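Local coordinates for protein trichothecene 3-O-acetyltransferase (Gibberella zeae, PDB 2RKV) that probably transfers an acetyl group from acetyl coenzyme A to the 3-hydroxyl of trichothecene mycotoxins such as T-2 and deoxynivalenol, at residues L10-G15 and G71-V76; S40-G45 and L139-I144; G163-I168 and W386-G391; T181-T186 and S302-G307. All coordinates share one frame; numbering follows the deposited sequence. Where two conformers were deposited one is given.

Contact 1 of 4, residues L10-G15 and G71-V76; sequences LGQLPG and GTSFIV
Gln12 grips the backbone of Ser73 with both ends of its amide, a two-bond arrangement in which a side chain imitates a neighbouring strand. Strand 72-76 is the middle member of a small three-stranded antiparallel sheet, while residues 10-12 form the end of a 3-10 segment in the loop between strands 5-6 and 20-28. Along that loop, Leu10 comes first and packs on helix 340-356 through Thr347 and Leu350; its carbonyl receives a weak bond from Leu13 N, which closes the tight turn. Gln12 then reaches out to the sheet. Its CG stands beside the backbone N (chi1 -48°) and the chain bends at chi2 (-79°), which carries the amide to strand 72-76. Ser73 N donates to Gln12 OE1 over 2.9 Å, nearly straight and on a lone pair in the carbonyl plane. Gln12 NE2 returns a bond of 3.2 Å to Ser73 O, also on an in-plane lone pair. The pair fixes the rotation of the amide and tells its oxygen from its nitrogen; NE2 has a further weak bond to Leu7 O. Leu13 then packs on Leu354 of helix 340-356. Beside the paired amide, Thr72 CG2 lies 3.6 Å from Gln12 NE2, and Gln12 OE1 comes equally near to Thr72 CA.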
loop_
_atom_site.group_PDB
_atom_site.type_symbol
_atom_site.label_atom_id
_atom_site.label_comp_id
_atom_site.label_asym_id
_atom_site.label_seq_id
_atom_site.Cartn_x
_atom_site.Cartn_y
_atom_site.Cartn_z
ATOM N N LEU A 10 -14.863 -5.189 4.673
ATOM C CA LEU A 10 -13.865 -4.148 4.903
ATOM C C LEU A 10 -13.597 -3.336 3.637
ATOM O O LEU A 10 -13.238 -2.153 3.718
ATOM C CB LEU A 10 -12.563 -4.758 5.432
ATOM C CG LEU A 10 -12.635 -5.437 6.803
ATOM C CD1 LEU A 10 -11.329 -6.185 7.076
ATOM C CD2 LEU A 10 -12.919 -4.405 7.891
ATOM N N GLY A 11 -13.781 -3.967 2.476
ATOM C CA GLY A 11 -13.594 -3.297 1.185
ATOM C C GLY A 11 -14.761 -2.404 0.786
ATOM O O GLY A 11 -14.720 -1.739 -0.260
ATOM N N GLN A 12 -15.818 -2.401 1.597
ATOM C CA GLN A 12 -16.933 -1.501 1.356
ATOM C C GLN A 12 -16.644 -0.121 1.982
ATOM O O GLN A 12 -17.473 0.772 1.878
ATOM C CB GLN A 12 -18.262 -2.084 1.872
ATOM C CG GLN A 12 -18.559 -3.548 1.464
ATOM C CD GLN A 12 -19.089 -3.713 0.030
ATOM O OE1 GLN A 12 -19.407 -2.740 -0.655
ATOM N NE2 GLN A 12 -19.192 -4.965 -0.414
ATOM N N LEU A 13 -15.484 0.036 2.635
ATOM C CA LEU A 13 -15.029 1.350 3.143
ATOM C C LEU A 13 -15.006 2.362 1.996
ATOM O O LEU A 13 -14.390 2.100 0.950
ATOM C CB LEU A 13 -13.633 1.259 3.779
ATOM C CG LEU A 13 -13.510 0.651 5.181
ATOM C CD1 LEU A 13 -12.075 0.218 5.483
ATOM C CD2 LEU A 13 -14.012 1.629 6.230
ATOM N N PRO A 14 -15.697 3.511 2.169
ATOM C CA PRO A 14 -15.804 4.531 1.111
ATOM C C PRO A 14 -14.461 4.997 0.541
ATOM O O PRO A 14 -14.352 5.233 -0.668
ATOM C CB PRO A 14 -16.491 5.700 1.828
ATOM C CG PRO A 14 -17.303 5.049 2.880
ATOM C CD PRO A 14 -16.455 3.905 3.375
ATOM N N GLY A 15 -13.459 5.136 1.407
ATOM C CA GLY A 15 -12.124 5.572 0.993
ATOM C C GLY A 15 -11.459 4.592 0.043
ATOM O O GLY A 15 -10.863 4.995 -0.960
ATOM N N GLY A 71 -24.722 1.650 -0.406
ATOM C CA GLY A 71 -24.814 0.506 -1.308
ATOM C C GLY A 71 -23.799 -0.585 -1.019
ATOM O O GLY A 71 -23.114 -0.561 0.006
ATOM N N THR A 72 -23.719 -1.543 -1.936
ATOM C CA THR A 72 -22.847 -2.709 -1.798
ATOM C C THR A 72 -22.190 -2.932 -3.144
ATOM O O THR A 72 -22.874 -2.925 -4.184
ATOM C CB THR A 72 -23.661 -3.969 -1.395
ATOM O OG1 THR A 72 -24.382 -3.705 -0.188
ATOM C CG2 THR A 72 -22.753 -5.190 -1.179
ATOM N N SER A 73 -20.870 -3.126 -3.125
ATOM C CA SER A 73 -20.104 -3.356 -4.352
ATOM C C SER A 73 -19.753 -4.823 -4.550
ATOM O O SER A 73 -19.559 -5.569 -3.583
ATOM C CB SER A 73 -18.831 -2.506 -4.372
ATOM O OG SER A 73 -19.159 -1.135 -4.532
ATOM N N PHE A 74 -19.664 -5.197 -5.823
ATOM C CA PHE A 74 -19.438 -6.572 -6.251
ATOM C C PHE A 74 -18.408 -6.542 -7.375
ATOM O O PHE A 74 -18.347 -5.574 -8.138
ATOM C CB PHE A 74 -20.731 -7.191 -6.806
ATOM C CG PHE A 74 -21.845 -7.333 -5.791
ATOM C CD1 PHE A 74 -22.650 -6.243 -5.453
ATOM C CD2 PHE A 74 -22.109 -8.566 -5.197
ATOM C CE1 PHE A 74 -23.688 -6.378 -4.506
ATOM C CE2 PHE A 74 -23.141 -8.709 -4.254
ATOM C CZ PHE A 74 -23.930 -7.607 -3.912
ATOM N N ILE A 75 -17.618 -7.606 -7.488
ATOM C CA ILE A 75 -16.813 -7.838 -8.693
ATOM C C ILE A 75 -17.704 -8.547 -9.710
ATOM O O ILE A 75 -18.247 -9.624 -9.440
ATOM C CB ILE A 75 -15.546 -8.686 -8.412
ATOM C CG1 ILE A 75 -14.616 -7.937 -7.446
ATOM C CG2 ILE A 75 -14.818 -9.010 -9.720
ATOM C CD1 ILE A 75 -13.514 -8.803 -6.820
ATOM N N VAL A 76 -17.858 -7.925 -10.870
ATOM C CA VAL A 76 -18.744 -8.436 -11.917
ATOM C C VAL A 76 -18.013 -8.383 -13.265
ATOM O O VAL A 76 -16.990 -7.727 -13.387
ATOM C CB VAL A 76 -20.083 -7.639 -11.967
ATOM C CG1 VAL A 76 -20.851 -7.819 -10.671
ATOM C CG2 VAL A 76 -19.836 -6.148 -12.233
#

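Contact 2 of 4, residues S40-G45 and L139-I144; sequences STFEQG and LQLNFI
The Phe42 ring carries this contact, with Leu141 over one face and Leu139 at its edge. Leu141 CD2 stands 4.3 Å from the centre of the Phe42 ring and 7° off its normal, a CH-pi contact almost straight above the middle of the ring. The other methyl of the same leucine is shifted toward the root of the phenylalanine: Leu141 CD1 touches Phe42 CD1 at 3.8 Å and lies 4.0 Å from Phe42 CB. At the far end of the ring, Leu139 CD2 meets Phe42 CZ at 3.7 Å, close to the ring plane, and Leu139 CB adds a longer contact with CE1. Leu139 and Leu141, two positions apart and on the same side of the strand, thus divide the ring between them, one abutting its rim near CZ and CE1 and the other covering a face. Phe42 gets there with CG turned anti to its backbone N (chi1 -158°), which carries the ring off helix 35-52 toward the strand. On the strand's other side is a second pair of flat groups: Gln140 NE2 donates to Asn142 OD1 over 2.9 Å, the acceptor lying in the Gln140 amide plane, and Asn142 ND2 is used by the carbonyls of Ile116 and Ile149. The contact joins helix 35-52 to strand 137-144 of the five-stranded mixed sheet in the N-terminal part of this BAHD fold. Leu150 of the adjacent strand 147-155 extends the apolar floor, and helix 161-176 lies alongside, where Leu171 and Cys175 also touch the ring of Phe42.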
loop_
_atom_site.group_PDB
_atom_site.type_symbol
_atom_site.label_atom_id
_atom_site.label_comp_id
_atom_site.label_asym_id
_atom_site.label_seq_id
_atom_site.Cartn_x
_atom_site.Cartn_y
_atom_site.Cartn_z
ATOM N N SER A 40 3.989 -9.775 -26.212
ATOM C CA SER A 40 3.190 -10.976 -26.506
ATOM C C SER A 40 3.192 -11.979 -25.336
ATOM O O SER A 40 2.163 -12.587 -25.031
ATOM C CB SER A 40 3.625 -11.634 -27.817
ATOM O OG SER A 40 4.979 -11.993 -27.770
ATOM N N THR A 41 4.335 -12.134 -24.673
ATOM C CA THR A 41 4.414 -12.991 -23.483
ATOM C C THR A 41 3.474 -12.475 -22.402
ATOM O O THR A 41 2.726 -13.246 -21.795
ATOM C CB THR A 41 5.849 -13.079 -22.937
ATOM O OG1 THR A 41 6.647 -13.818 -23.872
ATOM C CG2 THR A 41 5.879 -13.773 -21.547
ATOM N N PHE A 42 3.495 -11.167 -22.186
ATOM C CA PHE A 42 2.631 -10.563 -21.174
ATOM C C PHE A 42 1.141 -10.702 -21.518
ATOM O O PHE A 42 0.324 -11.050 -20.658
ATOM C CB PHE A 42 3.025 -9.102 -20.971
ATOM C CG PHE A 42 2.602 -8.545 -19.651
ATOM C CD1 PHE A 42 1.523 -7.664 -19.570
ATOM C CD2 PHE A 42 3.282 -8.891 -18.488
ATOM C CE1 PHE A 42 1.119 -7.139 -18.346
ATOM C CE2 PHE A 42 2.892 -8.369 -17.259
ATOM C CZ PHE A 42 1.806 -7.491 -17.192
ATOM N N GLU A 43 0.789 -10.478 -22.783
ATOM C CA GLU A 43 -0.607 -10.587 -23.206
ATOM C C GLU A 43 -1.111 -12.022 -23.097
ATOM O O GLU A 43 -2.247 -12.258 -22.669
ATOM C CB GLU A 43 -0.804 -9.992 -24.606
ATOM C CG GLU A 43 -0.617 -8.472 -24.584
ATOM C CD GLU A 43 -1.311 -7.740 -25.714
ATOM O OE1 GLU A 43 -0.864 -7.861 -26.874
ATOM O OE2 GLU A 43 -2.287 -7.009 -25.431
ATOM N N GLN A 44 -0.249 -12.972 -23.457
ATOM C CA GLN A 44 -0.590 -14.387 -23.353
ATOM C C GLN A 44 -0.770 -14.792 -21.884
ATOM O O GLN A 44 -1.663 -15.584 -21.555
ATOM C CB GLN A 44 0.457 -15.246 -24.075
ATOM C CG GLN A 44 0.307 -15.211 -25.597
ATOM C CD GLN A 44 1.620 -15.381 -26.358
ATOM O OE1 GLN A 44 2.645 -15.776 -25.798
ATOM N NE2 GLN A 44 1.589 -15.070 -27.649
ATOM N N GLY A 45 0.054 -14.227 -21.000
ATOM C CA GLY A 45 -0.083 -14.458 -19.560
ATOM C C GLY A 45 -1.423 -13.954 -19.045
ATOM O O GLY A 45 -2.120 -14.651 -18.294
ATOM N N LEU A 139 -2.996 -2.675 -16.060
ATOM C CA LEU A 139 -1.545 -2.825 -16.253
ATOM C C LEU A 139 -1.019 -1.841 -17.299
ATOM O O LEU A 139 -1.742 -1.449 -18.209
ATOM C CB LEU A 139 -1.238 -4.260 -16.678
ATOM C CG LEU A 139 -1.792 -5.206 -15.600
ATOM C CD1 LEU A 139 -2.989 -6.018 -16.104
ATOM C CD2 LEU A 139 -0.718 -6.044 -14.933
ATOM N N GLN A 140 0.242 -1.442 -17.156
ATOM C CA GLN A 140 0.902 -0.623 -18.165
ATOM C C GLN A 140 2.333 -1.106 -18.350
ATOM O O GLN A 140 3.074 -1.285 -17.373
ATOM C CB GLN A 140 0.857 0.865 -17.794
ATOM C CG GLN A 140 1.388 1.799 -18.901
ATOM C CD GLN A 140 0.749 3.170 -18.858
ATOM O OE1 GLN A 140 -0.471 3.290 -18.753
ATOM N NE2 GLN A 140 1.573 4.217 -18.949
ATOM N N LEU A 141 2.692 -1.359 -19.607
ATOM C CA LEU A 141 4.066 -1.678 -19.981
ATOM C C LEU A 141 4.644 -0.432 -20.624
ATOM O O LEU A 141 4.148 0.004 -21.651
ATOM C CB LEU A 141 4.110 -2.824 -20.999
ATOM C CG LEU A 141 3.728 -4.214 -20.483
ATOM C CD1 LEU A 141 3.601 -5.219 -21.640
ATOM C CD2 LEU A 141 4.729 -4.709 -19.448
ATOM N N ASN A 142 5.688 0.124 -20.013
ATOM C CA ASN A 142 6.328 1.339 -20.514
ATOM C C ASN A 142 7.716 1.006 -21.035
ATOM O O ASN A 142 8.573 0.564 -20.264
ATOM C CB ASN A 142 6.456 2.377 -19.395
ATOM C CG ASN A 142 5.130 2.705 -18.745
ATOM O OD1 ASN A 142 4.360 3.524 -19.254
ATOM N ND2 ASN A 142 4.855 2.070 -17.597
ATOM N N PHE A 143 7.949 1.203 -22.334
ATOM C CA PHE A 143 9.300 1.061 -22.869
ATOM C C PHE A 143 10.069 2.343 -22.577
ATOM O O PHE A 143 9.630 3.423 -22.960
ATOM C CB PHE A 143 9.336 0.853 -24.395
ATOM C CG PHE A 143 8.391 -0.191 -24.924
ATOM C CD1 PHE A 143 7.908 -1.238 -24.135
ATOM C CD2 PHE A 143 8.013 -0.132 -26.252
ATOM C CE1 PHE A 143 7.050 -2.193 -24.670
ATOM C CE2 PHE A 143 7.162 -1.081 -26.800
ATOM C CZ PHE A 143 6.670 -2.109 -26.002
ATOM N N ILE A 144 11.205 2.234 -21.900
ATOM C CA ILE A 144 12.080 3.392 -21.723
ATOM C C ILE A 144 13.456 3.061 -22.297
ATOM O O ILE A 144 13.772 1.888 -22.555
ATOM C CB ILE A 144 12.195 3.819 -20.235
ATOM C CG1 ILE A 144 12.961 2.755 -19.429
ATOM C CG2 ILE A 144 10.798 4.127 -19.652
ATOM C CD1 ILE A 144 13.344 3.199 -18.003
#

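Contact 3 of 4, residues G163-I168 and W386-G391; sequences GQDAVI and WDYDFG
Tyr388 and Phe390 meet Asp165 and Ile168 in a buried contact, part polar and part apolar, between helix 161-176 and the loop carrying Asp389-Phe390-Gly391, which opens a DFGLG sequence, the counterpart of the DFGWG motif of BAHD acyltransferases. Tyr388 OH donates to Asp165 OD1 over 2.6 Å, coming in 37° out of the carboxylate plane, while the oxygen lies near the plane of the tyrosine ring at its edge. With chi1 at -177°, Asp165 CG lies opposite the backbone N, which turns the carboxylate to the loop. Arg169 binds both Asp165 OD2 and Tyr388 OH, and Gly384 N also donates to OD2, which probably offsets the charge of this buried carboxylate. One turn on, Ile168 CG2 presses on the edge of Phe390 at CZ, 3.5 Å away, and meets Tyr388 CD2 obliquely at 3.9 Å, one methyl serving both rings. Just before Phe390, Asp389 OD1 accepts from Gly391 N over 2.8 Å in an Asx turn; its salt bridges to Arg176 and Lys396 fix the motif in place, consistent with a structural role. Phe390 packs on Leu25, Tyr27 and Leu150 of the five-stranded sheet and on Leu171, lying between that sheet and helix 161-176.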
loop_
_atom_site.group_PDB
_atom_site.type_symbol
_atom_site.label_atom_id
_atom_site.label_comp_id
_atom_site.label_asym_id
_atom_site.label_seq_id
_atom_site.Cartn_x
_atom_site.Cartn_y
_atom_site.Cartn_z
ATOM N N GLY A 163 -3.054 -8.691 -1.138
ATOM C CA GLY A 163 -3.888 -9.324 -2.166
ATOM C C GLY A 163 -3.365 -9.022 -3.564
ATOM O O GLY A 163 -3.312 -9.900 -4.434
ATOM N N GLN A 164 -2.971 -7.771 -3.780
ATOM C CA GLN A 164 -2.448 -7.345 -5.083
ATOM C C GLN A 164 -1.189 -8.130 -5.421
ATOM O O GLN A 164 -1.016 -8.590 -6.557
ATOM C CB GLN A 164 -2.159 -5.840 -5.064
ATOM C CG GLN A 164 -1.845 -5.239 -6.440
ATOM C CD GLN A 164 -2.069 -3.731 -6.446
ATOM O OE1 GLN A 164 -2.936 -3.226 -5.727
ATOM N NE2 GLN A 164 -1.287 -3.008 -7.251
ATOM N N ASP A 165 -0.324 -8.315 -4.421
ATOM C CA ASP A 165 0.885 -9.116 -4.599
ATOM C C ASP A 165 0.504 -10.555 -4.990
ATOM O O ASP A 165 1.121 -11.144 -5.886
ATOM C CB ASP A 165 1.712 -9.111 -3.302
ATOM C CG ASP A 165 3.032 -9.869 -3.432
ATOM O OD1 ASP A 165 3.674 -9.796 -4.500
ATOM O OD2 ASP A 165 3.457 -10.507 -2.442
ATOM N N ALA A 166 -0.512 -11.114 -4.326
ATOM C CA ALA A 166 -0.955 -12.483 -4.624
ATOM C C ALA A 166 -1.409 -12.607 -6.082
ATOM O O ALA A 166 -1.037 -13.560 -6.767
ATOM C CB ALA A 166 -2.063 -12.901 -3.671
ATOM N N VAL A 167 -2.158 -11.609 -6.551
ATOM C CA VAL A 167 -2.641 -11.554 -7.941
ATOM C C VAL A 167 -1.461 -11.445 -8.920
ATOM O O VAL A 167 -1.380 -12.197 -9.917
ATOM C CB VAL A 167 -3.654 -10.389 -8.119
ATOM C CG1 VAL A 167 -4.004 -10.155 -9.597
ATOM C CG2 VAL A 167 -4.942 -10.692 -7.324
ATOM N N ILE A 168 -0.540 -10.529 -8.623
ATOM C CA ILE A 168 0.634 -10.295 -9.479
ATOM C C ILE A 168 1.532 -11.544 -9.560
ATOM O O ILE A 168 2.006 -11.907 -10.639
ATOM C CB ILE A 168 1.428 -9.040 -9.042
ATOM C CG1 ILE A 168 0.530 -7.799 -9.124
ATOM C CG2 ILE A 168 2.688 -8.864 -9.907
ATOM C CD1 ILE A 168 1.141 -6.535 -8.529
ATOM N N TRP A 386 9.875 -8.429 -5.689
ATOM C CA TRP A 386 11.257 -8.537 -6.177
ATOM C C TRP A 386 11.594 -9.892 -6.826
ATOM O O TRP A 386 12.639 -10.031 -7.487
ATOM C CB TRP A 386 12.253 -8.273 -5.046
ATOM C CG TRP A 386 12.423 -6.846 -4.654
ATOM C CD1 TRP A 386 11.738 -6.175 -3.680
ATOM C CD2 TRP A 386 13.376 -5.917 -5.192
ATOM N NE1 TRP A 386 12.196 -4.878 -3.589
ATOM C CE2 TRP A 386 13.199 -4.693 -4.505
ATOM C CE3 TRP A 386 14.357 -5.998 -6.197
ATOM C CZ2 TRP A 386 13.973 -3.559 -4.778
ATOM C CZ3 TRP A 386 15.131 -4.870 -6.466
ATOM C CH2 TRP A 386 14.930 -3.666 -5.763
ATOM N N ASP A 387 10.718 -10.879 -6.645
ATOM C CA ASP A 387 11.011 -12.226 -7.125
ATOM C C ASP A 387 10.405 -12.569 -8.488
ATOM O O ASP A 387 10.696 -13.636 -9.039
ATOM C CB ASP A 387 10.566 -13.265 -6.096
ATOM C CG ASP A 387 11.317 -14.570 -6.231
ATOM O OD1 ASP A 387 12.556 -14.535 -6.397
ATOM O OD2 ASP A 387 10.661 -15.627 -6.170
ATOM N N TYR A 388 9.579 -11.676 -9.041
ATOM C CA TYR A 388 8.809 -12.028 -10.259
ATOM C C TYR A 388 9.489 -11.572 -11.548
ATOM O O TYR A 388 9.909 -10.418 -11.653
ATOM C CB TYR A 388 7.361 -11.496 -10.216
ATOM C CG TYR A 388 6.664 -11.671 -8.868
ATOM C CD1 TYR A 388 6.930 -12.778 -8.055
ATOM C CD2 TYR A 388 5.750 -10.724 -8.418
ATOM C CE1 TYR A 388 6.317 -12.916 -6.797
ATOM C CE2 TYR A 388 5.122 -10.855 -7.177
ATOM C CZ TYR A 388 5.407 -11.956 -6.380
ATOM O OH TYR A 388 4.800 -12.085 -5.150
ATOM N N ASP A 389 9.567 -12.481 -12.521
ATOM C CA ASP A 389 10.221 -12.200 -13.806
ATOM C C ASP A 389 9.233 -12.207 -14.974
ATOM O O ASP A 389 9.570 -11.784 -16.077
ATOM C CB ASP A 389 11.345 -13.201 -14.072
ATOM C CG ASP A 389 10.853 -14.639 -14.092
ATOM O OD1 ASP A 389 10.225 -15.041 -15.083
ATOM O OD2 ASP A 389 11.103 -15.376 -13.112
ATOM N N PHE A 390 8.029 -12.722 -14.733
ATOM C CA PHE A 390 6.974 -12.764 -15.763
ATOM C C PHE A 390 7.361 -13.473 -17.071
ATOM O O PHE A 390 6.775 -13.198 -18.119
ATOM C CB PHE A 390 6.435 -11.354 -16.061
ATOM C CG PHE A 390 5.885 -10.655 -14.851
ATOM C CD1 PHE A 390 6.712 -9.843 -14.076
ATOM C CD2 PHE A 390 4.556 -10.832 -14.476
ATOM C CE1 PHE A 390 6.212 -9.203 -12.930
ATOM C CE2 PHE A 390 4.040 -10.203 -13.344
ATOM C CZ PHE A 390 4.874 -9.385 -12.569
ATOM N N GLY A 391 8.340 -14.377 -17.011
ATOM C CA GLY A 391 8.795 -15.090 -18.216
ATOM C C GLY A 391 9.340 -14.164 -19.297
ATOM O O GLY A 391 9.412 -14.544 -20.479
#

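Contact 4 of 4, residues T181-T186 and S302-G307; sequences TEEEMT and SNNYPG
Glu183 spreads its carboxylate between Asn304 and Ser302, and this fork is the tight part of the contact. Asn304 ND2 donates to Glu183 OE1 over 2.7 Å, the acceptor lying in the plane of the amide, and Ser302 OG donates to Glu183 OE2 over the same 2.7 Å. Both oxygens use their syn lone pairs, so the two donors hold the carboxylate against rotation. A bend at chi2 (-81°) brings it across from the helix. The receiving side is shaped by a type I turn from Ser302 to Tyr305, and Ser302 OG accepts from Asn304 N at 2.9 Å in an ST turn, setting both donors beside the glutamate.

These direct bonds belong to an exposed residue; Glu184, though buried, meets Asn304 mainly through water. Its CG approaches Asn304 ND2 at 3.9 Å, and water takes over from there. One water accepts from Asn304 ND2 at 2.8 Å and makes a weak link to Glu184 OE2; a second sits 2.8 Å from Glu184 OE2 and 3.1 Å from Asn304 OD1, bridging the two side chains. Glu184 also serves its own helix: its OE1 accepts from Thr181 N at 2.8 Å and its N donates to Thr181 OG1, a capping box at the start of helix 182-187.

Helix 161-176 backs both partners, Lys173 pairing with Glu184 OE1 and Arg169 reaching Asn304 OD1. Pro306 packs on Val167 of the same helix, just ahead of strand 310-318 in the seven-stranded sheet.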
loop_
_atom_site.group_PDB
_atom_site.type_symbol
_atom_site.label_atom_id
_atom_site.label_comp_id
_atom_site.label_asym_id
_atom_site.label_seq_id
_atom_site.Cartn_x
_atom_site.Cartn_y
_atom_site.Cartn_z
ATOM N N THR A 181 -1.102 -23.878 -8.112
ATOM C CA THR A 181 -1.349 -24.961 -7.157
ATOM C C THR A 181 -2.814 -24.986 -6.740
ATOM O O THR A 181 -3.525 -23.984 -6.885
ATOM C CB THR A 181 -0.489 -24.830 -5.894
ATOM O OG1 THR A 181 -0.902 -23.674 -5.153
ATOM C CG2 THR A 181 0.989 -24.712 -6.256
ATOM N N GLU A 182 -3.260 -26.122 -6.194
ATOM C CA GLU A 182 -4.625 -26.218 -5.693
ATOM C C GLU A 182 -4.895 -25.180 -4.598
ATOM O O GLU A 182 -5.955 -24.545 -4.591
ATOM C CB GLU A 182 -4.932 -27.636 -5.211
ATOM C CG GLU A 182 -5.010 -28.652 -6.341
ATOM N N GLU A 183 -3.940 -24.996 -3.684
ATOM C CA GLU A 183 -4.081 -23.989 -2.614
ATOM C C GLU A 183 -4.225 -22.574 -3.185
ATOM O O GLU A 183 -4.996 -21.768 -2.667
ATOM C CB GLU A 183 -2.902 -24.038 -1.633
ATOM C CG GLU A 183 -3.156 -23.287 -0.306
ATOM C CD GLU A 183 -2.951 -21.764 -0.391
ATOM O OE1 GLU A 183 -2.146 -21.300 -1.228
ATOM O OE2 GLU A 183 -3.608 -21.029 0.391
ATOM N N GLU A 184 -3.470 -22.273 -4.240
ATOM C CA GLU A 184 -3.555 -20.953 -4.877
ATOM C C GLU A 184 -4.940 -20.743 -5.469
ATOM O O GLU A 184 -5.571 -19.707 -5.242
ATOM C CB GLU A 184 -2.464 -20.776 -5.948
ATOM C CG GLU A 184 -1.110 -20.522 -5.331
ATOM C CD GLU A 184 0.069 -20.776 -6.263
ATOM O OE1 GLU A 184 -0.092 -21.319 -7.385
ATOM O OE2 GLU A 184 1.185 -20.432 -5.844
ATOM N N MET A 185 -5.419 -21.749 -6.200
ATOM C CA MET A 185 -6.748 -21.691 -6.805
ATOM C C MET A 185 -7.859 -21.578 -5.753
ATOM O O MET A 185 -8.842 -20.845 -5.945
ATOM C CB MET A 185 -6.963 -22.897 -7.724
ATOM C CG MET A 185 -6.135 -22.840 -8.999
ATOM S SD MET A 185 -6.672 -21.531 -10.137
ATOM C CE MET A 185 -8.222 -22.223 -10.729
ATOM N N THR A 186 -7.688 -22.279 -4.633
ATOM C CA THR A 186 -8.637 -22.191 -3.527
ATOM C C THR A 186 -8.650 -20.783 -2.921
ATOM O O THR A 186 -9.723 -20.182 -2.756
ATOM C CB THR A 186 -8.327 -23.244 -2.455
ATOM O OG1 THR A 186 -8.593 -24.541 -3.006
ATOM C CG2 THR A 186 -9.181 -23.038 -1.216
ATOM N N SER A 302 -5.224 -17.514 4.366
ATOM C CA SER A 302 -4.032 -17.718 3.545
ATOM C C SER A 302 -3.411 -16.400 3.085
ATOM O O SER A 302 -4.123 -15.466 2.728
ATOM C CB SER A 302 -4.407 -18.546 2.316
ATOM O OG SER A 302 -3.365 -18.562 1.367
ATOM N N ASN A 303 -2.082 -16.344 3.079
ATOM C CA ASN A 303 -1.347 -15.224 2.492
ATOM C C ASN A 303 -1.701 -15.029 1.011
ATOM O O ASN A 303 -1.491 -13.952 0.439
ATOM C CB ASN A 303 0.159 -15.453 2.641
ATOM C CG ASN A 303 0.977 -14.254 2.205
ATOM O OD1 ASN A 303 0.847 -13.159 2.766
ATOM N ND2 ASN A 303 1.825 -14.451 1.207
ATOM N N ASN A 304 -2.238 -16.081 0.394
ATOM C CA ASN A 304 -2.619 -16.025 -1.014
ATOM C C ASN A 304 -4.030 -15.495 -1.260
ATOM O O ASN A 304 -4.459 -15.403 -2.411
ATOM C CB ASN A 304 -2.419 -17.389 -1.689
ATOM C CG ASN A 304 -0.958 -17.760 -1.816
ATOM O OD1 ASN A 304 -0.098 -16.889 -1.985
ATOM N ND2 ASN A 304 -0.659 -19.056 -1.711
ATOM N N TYR A 305 -4.755 -15.149 -0.194
ATOM C CA TYR A 305 -6.086 -14.553 -0.358
ATOM C C TYR A 305 -5.940 -13.177 -1.016
ATOM O O TYR A 305 -5.233 -12.314 -0.493
ATOM C CB TYR A 305 -6.801 -14.430 0.983
ATOM C CG TYR A 305 -8.139 -13.746 0.892
ATOM C CD1 TYR A 305 -9.177 -14.333 0.174
ATOM C CD2 TYR A 305 -8.371 -12.520 1.527
ATOM C CE1 TYR A 305 -10.406 -13.727 0.076
ATOM C CE2 TYR A 305 -9.616 -11.900 1.440
ATOM C CZ TYR A 305 -10.629 -12.518 0.722
ATOM O OH TYR A 305 -11.866 -11.927 0.612
ATOM N N PRO A 306 -6.565 -12.990 -2.192
ATOM C CA PRO A 306 -6.313 -11.794 -2.996
ATOM C C PRO A 306 -7.148 -10.562 -2.647
ATOM O O PRO A 306 -7.046 -9.537 -3.336
ATOM C CB PRO A 306 -6.672 -12.256 -4.404
ATOM C CG PRO A 306 -7.851 -13.184 -4.161
ATOM C CD PRO A 306 -7.495 -13.925 -2.869
ATOM N N GLY A 307 -7.955 -10.647 -1.596
ATOM C CA GLY A 307 -8.911 -9.578 -1.305
ATOM C C GLY A 307 -8.349 -8.449 -0.465
ATOM O O GLY A 307 -7.138 -8.150 -0.503
HETATM O O HOH W 1 1.113 -17.902 -4.627
HETATM O O HOH W 2 1.770 -20.046 -2.558
#

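Overall arrangement
From the N terminus, contact 1 brings the loop after strand 5-6 to strand 72-76, closing a loop that holds strand 20-28 and helix 35-52. Contact 2 crosses it: residues 40-45 start inside that loop and pair with 139-144 beyond its end, joining helix 35-52 to the N-terminal sheet. Contact 3 opens afterwards and makes the long closure from helix 161-176 to residues 386-391, with contact 4 nested inside it between helix 182-187 and the loop before strand 310-318. Contacts 2 and 3 touch where Thr41 and Phe42 meet Phe390; contacts 3 and 4 touch through Ala166 and Val167. Contact 1 stands apart, its centre about 21 Å from that of contact 4.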